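Local coordinates for PA14 domain-containing protein (Clostridium clariflavum, PDB 6QDI) that probably senses extracellular biomass polysaccharides through the tandem calcium-binding PA14 domains of a membrane-bound RsgI-type anti-sigma factor, at residues Gly6-Asn11 and Val47-Lys52; Gly70-Ile75 and Asp82-Leu87; Gly156-Tyr161 and Arg201-Ile206. All blocks are in the same frame, centred on the assembly; numbering follows the deposited sequence.

In the fold
The chain is the tandem PA14 part of a longer membrane protein, and it illustrates how a duplicated domain reuses one strand pairing. Interactions 1 and 2 lie in the first domain and share the same antiparallel sheet, their centres about 14 Å apart; interaction 3 is in the second, about 28 Å from interaction 1 between centres and about 35 Å from interaction 2. Interactions 1 and 3 occupy corresponding strands, each pairing an acidic residue with the arginine of an Arg-Trp-Thr-Gly run. Interaction 1 leads directly to a calcium ion through Asp-10, whereas interaction 2 follows Asn-69, a ligand of another calcium ion.

Interaction 1 of 3, residues Gly6-Asn11 and Val47-Lys52; sequences GDYFDN and VRWTGK. With CA (calcium ion), chain G.
Asp-7 and Arg-48 carry the backbone bonding between the strands of residues 6-9 and 47-52, which run antiparallel in the first PA14 domain. Asp-7 N donates to Arg-48 O at 2.8 Å, nearly straight, and Arg-48 N returns a bond to Asp-7 O at 2.9 Å. The flanking pairs, Gly-6 with Trp-49 and Tyr-8 with Val-47, are non-hydrogen-bonded; there the alpha carbons of Gly-6 and Val-47 make CA-H...O contacts to the same two carbonyls.

Apolar packing fills the face that bears Tyr-8, Val-47 and Trp-49. Val-47 CG1 stands 3.8 Å from the Tyr-8 ring centroid, only 10° off the ring normal, a CH-pi contact. That methyl also lies over the rim of one face of the Trp-49 indole. With CG1 anti to the backbone N (chi1 -169°), the second methyl, CG2, is left to touch Tyr-8 CD2 at 3.6 Å. The indole itself rests against bare backbone, its CD1 3.5 Å from Gly-6 CA. Outside the pair, Asp-23 OD2 accepts from both Tyr-8 OH and Trp-49 NE1.

Polar linkage on the other face runs through water. One water donates to Asp-7 OD2 at 2.6 Å and accepts from Arg-48 NH1 at 2.9 Å, joining the opposite charges without a direct salt bridge; Asp-7 OD1 is hydrogen-bonded to Thr-20 OG1, and Arg-48 NE turns to Glu-109. NH1 also lies 3.8 Å from Phe-9 CZ, the two flat groups steeply inclined.

Beyond Phe-9 the chain leaves the sheet, and Asp-10 binds calcium through its carbonyl O, alongside Asp-42, Ser-44 and waters. The chemistry thus implies a strand pair with a buried, largely apolar face and a hydrated, charged one, continuing straight into a metal ligand.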
# COMPACT_ATOMS: atom_id res chain seq x y z
N GLY A 6 -3.33 -1.70 13.90
CA GLY A 6 -3.30 -2.08 12.50
C GLY A 6 -3.24 -0.81 11.66
O GLY A 6 -4.12 0.05 11.76
N ASP A 7 -2.20 -0.73 10.80
CA ASP A 7 -2.07 0.30 9.79
C ASP A 7 -2.41 -0.38 8.48
O ASP A 7 -1.78 -1.38 8.09
CB ASP A 7 -0.66 0.87 9.80
CG ASP A 7 -0.37 1.67 11.04
OD1 ASP A 7 -1.24 2.37 11.55
OD2 ASP A 7 0.78 1.56 11.51
N TYR A 8 -3.41 0.18 7.81
CA TYR A 8 -3.97 -0.38 6.61
C TYR A 8 -3.57 0.44 5.40
O TYR A 8 -3.76 1.67 5.37
CB TYR A 8 -5.54 -0.42 6.72
CG TYR A 8 -6.02 -1.45 7.74
CD1 TYR A 8 -5.90 -1.23 9.11
CD2 TYR A 8 -6.58 -2.63 7.31
CE1 TYR A 8 -6.28 -2.17 10.03
CE2 TYR A 8 -6.97 -3.61 8.22
CZ TYR A 8 -6.81 -3.38 9.58
OH TYR A 8 -7.23 -4.39 10.44
N PHE A 9 -3.05 -0.27 4.39
CA PHE A 9 -2.45 0.32 3.21
C PHE A 9 -3.22 -0.09 1.97
O PHE A 9 -3.69 -1.23 1.86
CB PHE A 9 -0.99 -0.14 3.08
CG PHE A 9 -0.13 0.30 4.24
CD1 PHE A 9 0.56 1.50 4.19
CD2 PHE A 9 0.04 -0.49 5.36
CE1 PHE A 9 1.34 1.92 5.26
CE2 PHE A 9 0.82 -0.07 6.43
CZ PHE A 9 1.47 1.12 6.35
N ASP A 10 -3.29 0.81 1.01
CA ASP A 10 -4.10 0.64 -0.18
C ASP A 10 -3.43 -0.21 -1.25
O ASP A 10 -4.04 -0.48 -2.26
CB ASP A 10 -4.48 2.00 -0.81
CG ASP A 10 -5.98 2.23 -0.99
OD1 ASP A 10 -6.80 1.45 -0.60
OD2 ASP A 10 -6.36 3.39 -1.41
N ASN A 11 -2.17 -0.59 -1.06
CA ASN A 11 -1.41 -1.38 -2.03
C ASN A 11 -0.98 -2.71 -1.42
O ASN A 11 -1.12 -2.92 -0.20
CB ASN A 11 -0.16 -0.58 -2.47
CG ASN A 11 -0.54 0.67 -3.20
OD1 ASN A 11 -1.47 0.68 -4.00
ND2 ASN A 11 0.24 1.72 -3.00
N VAL A 47 -1.52 -4.81 5.43
CA VAL A 47 -1.69 -4.37 6.80
C VAL A 47 -0.44 -4.65 7.58
O VAL A 47 0.21 -5.71 7.40
CB VAL A 47 -2.89 -5.11 7.48
CG1 VAL A 47 -3.22 -4.45 8.80
CG2 VAL A 47 -4.12 -5.16 6.59
N ARG A 48 -0.08 -3.72 8.47
CA ARG A 48 0.94 -3.97 9.48
C ARG A 48 0.32 -3.80 10.85
O ARG A 48 -0.27 -2.76 11.16
CB ARG A 48 2.11 -3.02 9.38
CG ARG A 48 3.18 -3.27 10.42
CD ARG A 48 4.32 -2.29 10.35
NE ARG A 48 5.06 -2.39 9.11
CZ ARG A 48 5.12 -1.46 8.16
NH1 ARG A 48 4.42 -0.36 8.22
NH2 ARG A 48 5.87 -1.71 7.06
N TRP A 49 0.47 -4.82 11.69
CA TRP A 49 0.10 -4.75 13.10
C TRP A 49 1.32 -4.63 13.97
O TRP A 49 2.31 -5.37 13.79
CB TRP A 49 -0.69 -5.99 13.55
CG TRP A 49 -2.08 -6.04 13.01
CD1 TRP A 49 -3.16 -5.41 13.50
CD2 TRP A 49 -2.55 -6.79 11.88
NE1 TRP A 49 -4.26 -5.69 12.77
CE2 TRP A 49 -3.91 -6.54 11.76
CE3 TRP A 49 -1.91 -7.63 10.93
CZ2 TRP A 49 -4.67 -7.10 10.76
CZ3 TRP A 49 -2.71 -8.20 9.93
CH2 TRP A 49 -4.04 -7.91 9.85
N THR A 50 1.28 -3.70 14.94
CA THR A 50 2.37 -3.50 15.86
C THR A 50 1.85 -3.32 17.30
O THR A 50 0.77 -2.75 17.54
CB THR A 50 3.24 -2.27 15.49
OG1 THR A 50 2.40 -1.14 15.31
CG2 THR A 50 4.04 -2.54 14.22
N GLY A 51 2.68 -3.76 18.22
CA GLY A 51 2.42 -3.52 19.63
C GLY A 51 3.25 -4.49 20.43
O GLY A 51 4.38 -4.84 20.07
N LYS A 52 2.70 -4.90 21.57
CA LYS A 52 3.36 -5.83 22.49
C LYS A 52 2.48 -7.03 22.75
O LYS A 52 1.25 -6.92 22.66
CB LYS A 52 3.67 -5.17 23.81
CG LYS A 52 4.43 -3.88 23.71
CD LYS A 52 5.89 -4.09 23.42
CE LYS A 52 6.67 -2.80 23.77
NZ LYS A 52 8.12 -2.94 23.50
CA CA G . -5.55 -1.55 -3.79
O HOH W 1 1.26 -1.02 12.85
O HOH W 2 3.11 1.16 10.33
O HOH W 3 -7.01 -0.98 -2.00
O HOH W 4 -3.47 -1.02 -4.99
O HOH W 5 -5.85 0.85 -4.35

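Interaction 2 of 3, residues Gly70-Ile75 and Asp82-Leu87; sequences GVRLWI and DKWDNL
Gly-70 to Arg-72 and Asp-82 to Trp-84 face each other at the open end of the beta hairpin formed by strands 71-75 and 78-83, in the first PA14 domain. The hydrogen-bonded pair is Val-71 with Lys-83. Val-71 N donates to Lys-83 O at 2.9 Å, and Lys-83 N donates to Val-71 O at 2.8 Å with a more bent N-H...O angle of 143°. The two bonds differ in direction as well: Val-71 N reaches Lys-83 O from well above the carbonyl plane. The same oxygen closes an inverse gamma turn centred on Trp-84, receiving a weak bond from Asp-85 N, and it is here that the second strand departs from the first.

Arg-72 and Asp-82 form the adjacent non-hydrogen-bonded pair, and their side chains run alongside each other. The arginine is extended from CG to NE, which brings NE to Asp-82 OD1 at 2.8 Å in a salt bridge. OD1 lies close to the guanidinium plane, while NE approaches from above the carboxylate plane.

Trp-84 supplies a second surface for the same cation. Its CG is anti to the backbone N (chi1 -164°), and the indole crosses the arginine chain so that the guanidinium lies flat on it, planes 17° apart and centres 4.2 Å apart. The ring also meets Phe-111 edge-to-face.

Asp-85, which ends that turn, also starts an Asx turn: its OD1 accepts from Leu-87 N and forms a salt bridge with Arg-67. Gly-70 follows the calcium ligand Asn-69, placing this end of the hairpin beside a metal site. Within the stack, Arg-72 NH1 lies over the rim of the indole, 3.4 Å from Trp-84 CG, while Trp-84 CB sits against the middle of the guanidinium, 3.4 Å from Arg-72 CZ.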
# COMPACT_ATOMS: atom_id res chain seq x y z
N GLY A 70 0.34 -13.10 1.74
CA GLY A 70 1.62 -13.20 2.45
C GLY A 70 1.58 -12.71 3.88
O GLY A 70 0.80 -11.82 4.23
N VAL A 71 2.46 -13.28 4.71
CA VAL A 71 2.66 -12.85 6.09
C VAL A 71 4.12 -12.88 6.46
O VAL A 71 4.86 -13.80 6.05
CB VAL A 71 1.84 -13.71 7.08
CG1 VAL A 71 2.34 -13.61 8.54
CG2 VAL A 71 0.36 -13.43 6.95
N ARG A 72 4.52 -11.92 7.29
CA ARG A 72 5.75 -11.99 8.08
C ARG A 72 5.37 -11.72 9.52
O ARG A 72 4.67 -10.76 9.81
CB ARG A 72 6.81 -10.98 7.60
CG ARG A 72 7.43 -11.34 6.25
CD ARG A 72 8.72 -10.63 5.95
NE ARG A 72 9.35 -11.09 4.69
CZ ARG A 72 9.41 -10.40 3.55
NH1 ARG A 72 8.79 -9.19 3.44
NH2 ARG A 72 10.06 -10.92 2.49
N LEU A 73 5.91 -12.54 10.44
CA LEU A 73 5.67 -12.39 11.88
C LEU A 73 6.97 -12.30 12.64
O LEU A 73 7.77 -13.22 12.54
CB LEU A 73 4.87 -13.53 12.44
CG LEU A 73 4.62 -13.52 13.98
CD1 LEU A 73 3.73 -12.39 14.39
CD2 LEU A 73 4.04 -14.84 14.43
N TRP A 74 7.14 -11.21 13.37
CA TRP A 74 8.26 -11.02 14.28
C TRP A 74 7.72 -11.04 15.71
O TRP A 74 6.78 -10.31 16.04
CB TRP A 74 8.98 -9.67 14.08
CG TRP A 74 9.70 -9.39 12.81
CD1 TRP A 74 11.05 -9.39 12.63
CD2 TRP A 74 9.15 -8.97 11.56
NE1 TRP A 74 11.37 -9.00 11.37
CE2 TRP A 74 10.24 -8.77 10.67
CE3 TRP A 74 7.85 -8.77 11.08
CZ2 TRP A 74 10.06 -8.32 9.37
CZ3 TRP A 74 7.67 -8.33 9.76
CH2 TRP A 74 8.77 -8.10 8.94
N ILE A 75 8.36 -11.84 16.57
CA ILE A 75 8.09 -11.84 18.01
C ILE A 75 9.43 -11.56 18.67
O ILE A 75 10.41 -12.19 18.33
CB ILE A 75 7.53 -13.20 18.51
CG1 ILE A 75 6.21 -13.59 17.82
CG2 ILE A 75 7.39 -13.17 20.03
CD1 ILE A 75 5.04 -12.72 18.19
N ASP A 82 8.30 -16.35 7.98
CA ASP A 82 8.70 -15.51 6.84
C ASP A 82 8.09 -16.11 5.59
O ASP A 82 8.68 -16.98 4.94
CB ASP A 82 10.23 -15.47 6.75
CG ASP A 82 10.73 -14.52 5.67
OD1 ASP A 82 9.89 -13.85 5.02
OD2 ASP A 82 11.96 -14.44 5.47
N LYS A 83 6.87 -15.66 5.28
CA LYS A 83 6.04 -16.29 4.24
C LYS A 83 5.36 -15.23 3.39
O LYS A 83 4.14 -15.20 3.23
CB LYS A 83 5.04 -17.28 4.87
CG LYS A 83 5.71 -18.49 5.55
CD LYS A 83 6.32 -19.45 4.53
CE LYS A 83 7.11 -20.49 5.28
NZ LYS A 83 7.78 -21.43 4.41
N TRP A 84 6.19 -14.38 2.80
CA TRP A 84 5.73 -13.20 2.05
C TRP A 84 5.57 -13.59 0.59
O TRP A 84 6.35 -13.23 -0.26
CB TRP A 84 6.70 -12.07 2.23
CG TRP A 84 6.20 -10.72 1.85
CD1 TRP A 84 6.62 -9.97 0.78
CD2 TRP A 84 5.23 -9.93 2.54
NE1 TRP A 84 5.98 -8.76 0.79
CE2 TRP A 84 5.11 -8.71 1.85
CE3 TRP A 84 4.45 -10.13 3.68
CZ2 TRP A 84 4.27 -7.67 2.29
CZ3 TRP A 84 3.60 -9.14 4.10
CH2 TRP A 84 3.51 -7.90 3.41
N ASP A 85 4.53 -14.36 0.31
CA ASP A 85 4.35 -14.93 -1.02
C ASP A 85 2.87 -15.08 -1.34
O ASP A 85 2.01 -14.83 -0.49
CB ASP A 85 5.16 -16.23 -1.20
CG ASP A 85 4.69 -17.31 -0.28
OD1 ASP A 85 3.47 -17.58 -0.23
OD2 ASP A 85 5.56 -17.92 0.39
N ASN A 86 2.61 -15.45 -2.61
CA ASN A 86 1.24 -15.52 -3.11
C ASN A 86 0.53 -16.79 -2.89
O ASN A 86 -0.61 -16.94 -3.35
CB ASN A 86 1.24 -15.15 -4.58
CG ASN A 86 1.54 -13.69 -4.76
OD1 ASN A 86 0.74 -12.88 -4.36
ND2 ASN A 86 2.70 -13.35 -5.24
N LEU A 87 1.14 -17.74 -2.21
CA LEU A 87 0.45 -18.94 -1.89
C LEU A 87 -0.64 -18.61 -0.83
O LEU A 87 -0.78 -17.47 -0.26
CB LEU A 87 1.44 -19.99 -1.38
CG LEU A 87 2.61 -20.32 -2.30
CD1 LEU A 87 3.57 -21.28 -1.62
CD2 LEU A 87 2.07 -20.90 -3.61

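Interaction 3 of 3, residues Gly156-Tyr161 and Arg201-Ile206; sequences GLFYEY and RWTGFI
Arg-201 runs alongside Glu-160 from root to tip, and nearly every atom of its side chain can be placed by reference to one carboxylate oxygen. CB starts 4.0 Å from Glu-160 OE1, and CG and CD keep beside that oxygen as the chain climbs. A bend at chi3 then folds the guanidinium back toward the glutamate. NE donates to Glu-160 OE1 at 2.8 Å, an almost straight bond at 176°, and NH2 donates to Glu-160 OE2 at 3.0 Å. The grip is side-on, one nitrogen to each oxygen. Both acceptors lie close to the guanidinium plane, yet the carboxylate is turned 45° against it, so that NE meets OE1 from above the carboxylate plane. A water 2.7 Å from Glu-160 OE1 also reaches Arg-201 O and Thr-203 OG1, linking the salt bridge to the next hydrogen-bonded pair.

This ion pair sits on one face of an antiparallel strand pair, 157-161 with 201-206, in the second PA14 domain, a beta sandwich. Glu-160 with Arg-201 and Phe-158 with Thr-203 are its hydrogen-bonded pairs, each closed by two backbone N-H...O bonds. Between them, Tyr-159 with Trp-202 is non-hydrogen-bonded, and Phe-158 O receives a CA-H...O contact from Trp-202 CA at 3.1 Å.

On the opposite face, Tyr-159 holds its CG between the backbone N and the carbonyl carbon (chi1 74°), which sends the ring away from the indole and leaves CB against Trp-202 NE1 at 3.5 Å. Tyr-159 OH bonds to Glu-172, whereas Trp-202 NE1 bonds to Asp-176. Farther along, Leu-157 crosses the tryptophan at about a right angle, its CD1 4.2 Å from Trp-202 CB, and its CD2 rests near the backbone of Gly-204.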
# COMPACT_ATOMS: atom_id res chain seq x y z
N GLY A 156 -6.54 15.84 -5.48
CA GLY A 156 -6.16 14.68 -6.29
C GLY A 156 -6.24 14.99 -7.77
O GLY A 156 -6.54 16.11 -8.19
N LEU A 157 -5.95 13.96 -8.58
CA LEU A 157 -6.07 14.04 -10.02
C LEU A 157 -7.30 13.30 -10.50
O LEU A 157 -7.73 12.31 -9.90
CB LEU A 157 -4.83 13.47 -10.74
CG LEU A 157 -3.53 14.25 -10.54
CD1 LEU A 157 -2.38 13.53 -11.21
CD2 LEU A 157 -3.60 15.69 -11.01
N PHE A 158 -7.85 13.76 -11.63
CA PHE A 158 -8.93 13.01 -12.27
C PHE A 158 -8.39 11.72 -12.88
O PHE A 158 -7.33 11.72 -13.48
CB PHE A 158 -9.49 13.88 -13.38
CG PHE A 158 -10.81 13.45 -13.84
CD1 PHE A 158 -11.95 13.73 -13.04
CD2 PHE A 158 -10.97 12.66 -14.94
CE1 PHE A 158 -13.19 13.27 -13.41
CE2 PHE A 158 -12.21 12.21 -15.34
CZ PHE A 158 -13.32 12.53 -14.57
N TYR A 159 -9.12 10.61 -12.70
CA TYR A 159 -8.75 9.35 -13.33
C TYR A 159 -9.80 8.84 -14.27
O TYR A 159 -11.00 9.10 -14.11
CB TYR A 159 -8.50 8.27 -12.28
CG TYR A 159 -9.67 7.62 -11.55
CD1 TYR A 159 -10.49 6.68 -12.15
CD2 TYR A 159 -9.92 7.95 -10.23
CE1 TYR A 159 -11.49 6.05 -11.44
CE2 TYR A 159 -10.92 7.32 -9.50
CZ TYR A 159 -11.73 6.38 -10.12
OH TYR A 159 -12.68 5.75 -9.37
N GLU A 160 -9.31 8.08 -15.25
CA GLU A 160 -10.15 7.30 -16.16
C GLU A 160 -9.49 5.92 -16.21
O GLU A 160 -8.30 5.81 -16.55
CB GLU A 160 -10.18 7.93 -17.56
CG GLU A 160 -10.82 9.30 -17.59
CD GLU A 160 -10.44 10.05 -18.86
OE1 GLU A 160 -9.40 10.72 -18.88
OE2 GLU A 160 -11.15 9.86 -19.87
N TYR A 161 -10.26 4.87 -15.85
CA TYR A 161 -9.77 3.48 -15.88
C TYR A 161 -10.34 2.76 -17.09
O TYR A 161 -11.54 2.82 -17.32
CB TYR A 161 -10.16 2.75 -14.61
CG TYR A 161 -9.61 3.27 -13.29
CD1 TYR A 161 -8.48 4.08 -13.21
CD2 TYR A 161 -10.20 2.93 -12.09
CE1 TYR A 161 -7.98 4.54 -12.01
CE2 TYR A 161 -9.72 3.38 -10.88
CZ TYR A 161 -8.61 4.20 -10.82
OH TYR A 161 -8.17 4.61 -9.60
N ARG A 201 -5.63 6.81 -17.44
CA ARG A 201 -5.23 8.19 -17.71
C ARG A 201 -5.57 9.04 -16.50
O ARG A 201 -6.71 9.11 -16.07
CB ARG A 201 -5.95 8.74 -18.94
CG ARG A 201 -5.72 10.23 -19.19
CD ARG A 201 -6.11 10.64 -20.60
NE ARG A 201 -7.51 10.36 -20.88
CZ ARG A 201 -7.97 9.89 -22.03
NH1 ARG A 201 -7.17 9.59 -23.04
NH2 ARG A 201 -9.27 9.65 -22.15
N TRP A 202 -4.56 9.73 -15.96
CA TRP A 202 -4.74 10.73 -14.93
C TRP A 202 -4.51 12.11 -15.55
O TRP A 202 -3.54 12.31 -16.28
CB TRP A 202 -3.78 10.53 -13.75
CG TRP A 202 -4.11 9.36 -12.87
CD1 TRP A 202 -5.09 9.31 -11.95
CD2 TRP A 202 -3.44 8.09 -12.83
NE1 TRP A 202 -5.09 8.10 -11.33
CE2 TRP A 202 -4.08 7.34 -11.85
CE3 TRP A 202 -2.36 7.53 -13.52
CZ2 TRP A 202 -3.67 6.04 -11.52
CZ3 TRP A 202 -1.97 6.26 -13.22
CH2 TRP A 202 -2.61 5.52 -12.23
N THR A 203 -5.39 13.05 -15.22
CA THR A 203 -5.28 14.39 -15.71
C THR A 203 -5.59 15.41 -14.61
O THR A 203 -6.37 15.18 -13.70
CB THR A 203 -6.24 14.63 -16.91
OG1 THR A 203 -7.58 14.33 -16.53
CG2 THR A 203 -5.82 13.88 -18.14
N GLY A 204 -5.01 16.59 -14.78
CA GLY A 204 -5.30 17.73 -13.93
C GLY A 204 -4.11 18.64 -13.89
O GLY A 204 -3.46 18.88 -14.92
N PHE A 205 -3.85 19.16 -12.70
CA PHE A 205 -2.80 20.18 -12.50
C PHE A 205 -2.06 19.89 -11.22
O PHE A 205 -2.67 19.48 -10.24
CB PHE A 205 -3.39 21.60 -12.46
CG PHE A 205 -3.95 22.03 -13.79
CD1 PHE A 205 -5.23 21.62 -14.17
CD2 PHE A 205 -3.22 22.76 -14.68
CE1 PHE A 205 -5.74 21.94 -15.42
CE2 PHE A 205 -3.75 23.11 -15.91
CZ PHE A 205 -4.99 22.66 -16.28
N ILE A 206 -0.75 20.15 -11.24
CA ILE A 206 0.06 20.19 -10.04
C ILE A 206 0.31 21.66 -9.72
O ILE A 206 0.80 22.39 -10.57
CB ILE A 206 1.39 19.45 -10.28
CG1 ILE A 206 1.16 18.01 -10.75
CG2 ILE A 206 2.26 19.50 -9.01
CD1 ILE A 206 2.37 17.30 -11.29
O HOH W 6 -8.14 11.65 -16.64